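YrbA (Sinorhizobium meliloti 2011, PDB 5NFM) is a BolA-family protein that binds divalent metal cations such as copper through two conserved histidines. Local coordinates at residues A[38-43]-A[50-55]. Sequence-based numbering, arbitrary orientation.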
ATOM      1  N   GLU A  38       6.354  -1.780 -11.239  1.00  2.81           N
ATOM      2  CA  GLU A  38       7.018  -1.138 -12.370  1.00  2.61           C
ATOM      3  C   GLU A  38       6.446   0.246 -12.659  1.00  2.69           C
ATOM      4  O   GLU A  38       7.194   1.154 -13.058  1.00  2.88           O
ATOM      5  CB  GLU A  38       6.929  -2.038 -13.603  1.00  3.08           C
ATOM      6  CG  GLU A  38       7.724  -1.504 -14.792  1.00  2.95           C
ATOM      7  CD  GLU A  38       9.213  -1.366 -14.506  1.00  2.82           C
ATOM      8  OE1 GLU A  38       9.763  -2.243 -13.792  1.00  3.57           O
ATOM      9  OE2 GLU A  38       9.826  -0.381 -14.991  1.00  2.93           O
ATOM     10  N   ALA A  39       5.135   0.428 -12.455  1.00  3.25           N
ATOM     11  CA  ALA A  39       4.505   1.717 -12.708  1.00  3.92           C
ATOM     12  C   ALA A  39       5.072   2.817 -11.818  1.00  3.38           C
ATOM     13  O   ALA A  39       4.862   4.003 -12.100  1.00  4.97           O
ATOM     14  CB  ALA A  39       2.998   1.600 -12.493  1.00  5.89           C
ATOM     15  N   PHE A  40       5.786   2.455 -10.749  1.00  2.39           N
ATOM     16  CA  PHE A  40       6.404   3.442  -9.878  1.00  2.13           C
ATOM     17  C   PHE A  40       7.717   4.004 -10.424  1.00  1.97           C
ATOM     18  O   PHE A  40       8.189   5.029  -9.916  1.00  2.32           O
ATOM     19  CB  PHE A  40       6.676   2.820  -8.507  1.00  1.89           C
ATOM     20  CG  PHE A  40       5.434   2.497  -7.690  1.00  2.04           C
ATOM     21  CD1 PHE A  40       4.169   2.983  -8.007  1.00  2.77           C
ATOM     22  CD2 PHE A  40       5.572   1.705  -6.560  1.00  2.53           C
ATOM     23  CE1 PHE A  40       3.072   2.671  -7.203  1.00  3.30           C
ATOM     24  CE2 PHE A  40       4.481   1.402  -5.751  1.00  3.11           C
ATOM     25  CZ  PHE A  40       3.232   1.879  -6.078  1.00  3.44           C
ATOM     26  N   ARG A  41       8.341   3.356 -11.411  1.00  2.18           N
ATOM     27  CA  ARG A  41       9.657   3.808 -11.851  1.00  1.96           C
ATOM     28  C   ARG A  41       9.545   5.194 -12.477  1.00  2.02           C
ATOM     29  O   ARG A  41       8.714   5.421 -13.360  1.00  2.54           O
ATOM     30  CB  ARG A  41      10.284   2.811 -12.829  1.00  2.02           C
ATOM     31  CG  ARG A  41      11.809   2.893 -12.842  1.00  2.02           C
ATOM     32  CD  ARG A  41      12.454   1.890 -13.797  1.00  2.24           C
ATOM     33  NE  ARG A  41      12.071   0.507 -13.520  1.00  2.39           N
ATOM     34  CZ  ARG A  41      12.652  -0.284 -12.619  1.00  2.28           C
ATOM     35  NH1 ARG A  41      13.674   0.137 -11.875  1.00  2.49           N
ATOM     36  NH2 ARG A  41      12.200  -1.523 -12.465  1.00  3.10           N
ATOM     37  N   GLY A  42      10.395   6.117 -12.020  1.00  1.97           N
ATOM     38  CA  GLY A  42      10.368   7.487 -12.489  1.00  2.05           C
ATOM     39  C   GLY A  42       9.396   8.391 -11.764  1.00  2.38           C
ATOM     40  O   GLY A  42       9.435   9.611 -11.975  1.00  4.17           O
ATOM     41  N   LYS A  43       8.527   7.831 -10.925  0.81  2.10           N
ATOM     42  CA  LYS A  43       7.626   8.615 -10.100  0.81  1.58           C
ATOM     43  C   LYS A  43       8.302   8.946  -8.772  0.81  2.02           C
ATOM     44  O   LYS A  43       9.153   8.196  -8.283  0.81  2.78           O
ATOM     45  CB  LYS A  43       6.315   7.855  -9.857  0.81  2.16           C
ATOM     46  CG  LYS A  43       5.487   7.683 -11.139  0.81  5.51           C
ATOM     47  CD  LYS A  43       4.096   7.138 -10.860  0.81 20.77           C
ATOM     48  CE  LYS A  43       3.234   7.091 -12.121  0.81 14.74           C
ATOM     49  NZ  LYS A  43       3.824   6.244 -13.198  0.81 38.53           N
ATOM     50  N   GLN A  50       0.524   8.296  -3.647  1.00  1.62           N
ATOM     51  CA  GLN A  50      -0.802   8.643  -4.151  1.00  1.63           C
ATOM     52  C   GLN A  50      -1.465   7.445  -4.834  1.00  1.69           C
ATOM     53  O   GLN A  50      -2.674   7.216  -4.676  1.00  1.94           O
ATOM     54  CB  GLN A  50      -0.702   9.833  -5.117  1.00  1.65           C
ATOM     55  CG  GLN A  50      -2.056  10.302  -5.641  1.00  1.83           C
ATOM     56  CD  GLN A  50      -2.914  10.861  -4.520  1.00  1.74           C
ATOM     57  OE1 GLN A  50      -2.524  11.839  -3.862  1.00  1.92           O
ATOM     58  NE2 GLN A  50      -4.065  10.245  -4.273  1.00  2.51           N
ATOM     59  N   MET A  51      -0.700   6.695  -5.635  1.00  1.83           N
ATOM     60  CA  MET A  51      -1.263   5.524  -6.309  1.00  1.89           C
ATOM     61  C   MET A  51      -1.731   4.476  -5.307  1.00  1.72           C
ATOM     62  O   MET A  51      -2.742   3.797  -5.539  1.00  2.12           O
ATOM     63  CB  MET A  51      -0.237   4.921  -7.265  1.00  2.34           C
ATOM     64  CG  MET A  51       0.067   5.830  -8.441  1.00  3.03           C
ATOM     65  SD  MET A  51       1.320   5.155  -9.542  1.00  7.68           S
ATOM     66  CE  MET A  51       0.432   3.772 -10.242  1.00 11.69           C
ATOM     67  N   VAL A  52      -0.998   4.306  -4.200  1.00  1.76           N
ATOM     68  CA  VAL A  52      -1.415   3.347  -3.178  1.00  1.72           C
ATOM     69  C   VAL A  52      -2.684   3.828  -2.474  1.00  1.68           C
ATOM     70  O   VAL A  52      -3.625   3.051  -2.278  1.00  2.20           O
ATOM     71  CB  VAL A  52      -0.276   3.056  -2.184  1.00  2.09           C
ATOM     72  CG1 VAL A  52      -0.763   2.047  -1.133  1.00  2.90           C
ATOM     73  CG2 VAL A  52       0.954   2.511  -2.916  1.00  2.50           C
ATOM     74  N   TYR A  53      -2.739   5.114  -2.087  1.00  1.80           N
ATOM     75  CA  TYR A  53      -3.975   5.619  -1.496  1.00  1.66           C
ATOM     76  C   TYR A  53      -5.148   5.394  -2.448  1.00  1.72           C
ATOM     77  O   TYR A  53      -6.233   4.964  -2.029  1.00  1.96           O
ATOM     78  CB  TYR A  53      -3.866   7.111  -1.131  1.00  2.10           C
ATOM     79  CG  TYR A  53      -2.802   7.437  -0.105  1.00  1.93           C
ATOM     80  CD1 TYR A  53      -2.719   6.743   1.095  1.00  2.57           C
ATOM     81  CD2 TYR A  53      -1.889   8.457  -0.337  1.00  1.91           C
ATOM     82  CE1 TYR A  53      -1.744   7.049   2.032  1.00  2.79           C
ATOM     83  CE2 TYR A  53      -0.907   8.766   0.586  1.00  2.13           C
ATOM     84  CZ  TYR A  53      -0.829   8.061   1.768  1.00  2.40           C
ATOM     85  OH  TYR A  53       0.159   8.394   2.663  1.00  3.30           O
ATOM     86  N   ASN A  54      -4.950   5.671  -3.740  1.00  1.90           N
ATOM     87  CA  ASN A  54      -6.031   5.459  -4.700  1.00  1.77           C
ATOM     88  C   ASN A  54      -6.506   4.008  -4.672  1.00  2.02           C
ATOM     89  O   ASN A  54      -7.711   3.740  -4.742  1.00  2.55           O
ATOM     90  CB  ASN A  54      -5.573   5.787  -6.122  1.00  1.98           C
ATOM     91  CG  ASN A  54      -5.331   7.263  -6.356  1.00  1.89           C
ATOM     92  OD1 ASN A  54      -5.657   8.115  -5.521  1.00  2.21           O
ATOM     93  ND2 ASN A  54      -4.764   7.571  -7.515  1.00  3.42           N
ATOM     94  N   ALA A  55      -5.567   3.055  -4.612  1.00  2.10           N
ATOM     95  CA  ALA A  55      -5.926   1.641  -4.667  1.00  2.33           C
ATOM     96  C   ALA A  55      -6.780   1.213  -3.474  1.00  2.37           C
ATOM     97  O   ALA A  55      -7.593   0.288  -3.599  1.00  3.13           O
ATOM     98  CB  ALA A  55      -4.666   0.780  -4.753  1.00  3.22           C
TER
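The CA atoms of Phe40 and Met51 are the nearest pair, 8.7 Å apart, where the loop of the BolA-like fold between strand 31-36 and helix 45-56 faces that helix. No hydrogen bond joins the two segments; the contact is apolar and centres on a Met-aromatic pair. Met51 SD lies at the edge of the Phe40 ring, 85° off the ring normal and 3.8 Å from Phe40 CE1. Met51 suits this place because its long, flexible chain reaches across from the helix: it runs extended to SD and then bends (chi3 69°), bringing Met51 CE 4.0 Å from Ala39 CB, a methyl small enough to let it in. Phe40 CG stands anti to its own carbonyl carbon (chi1 -69°), and the flat ring reaches inward, where Phe40 CZ meets Val52 CG2 at 3.9 Å. Thr71 of strand 67-72 and Ile14 also touch this ring. With alanine in place of Phe40, the sulfur of Met51 would probably lose its aromatic partner and a gap would open between loop, helix and strand. Beyond the ring, a type II turn from Phe40 to Lys43 reverses the chain; Gly42 fits it because, at its positive phi, a side chain would press against the preceding carbonyl. Arg41 grips Glu38 side-on in a salt bridge, NE to OE2 and NH2 to OE1. In one of its two conformers, Lys43 packs CD 3.7 Å from Met51 SD, and a bend at the end of the chain lets Lys43 NZ hydrogen-bond Ala39 O of its own loop at 2.7 Å.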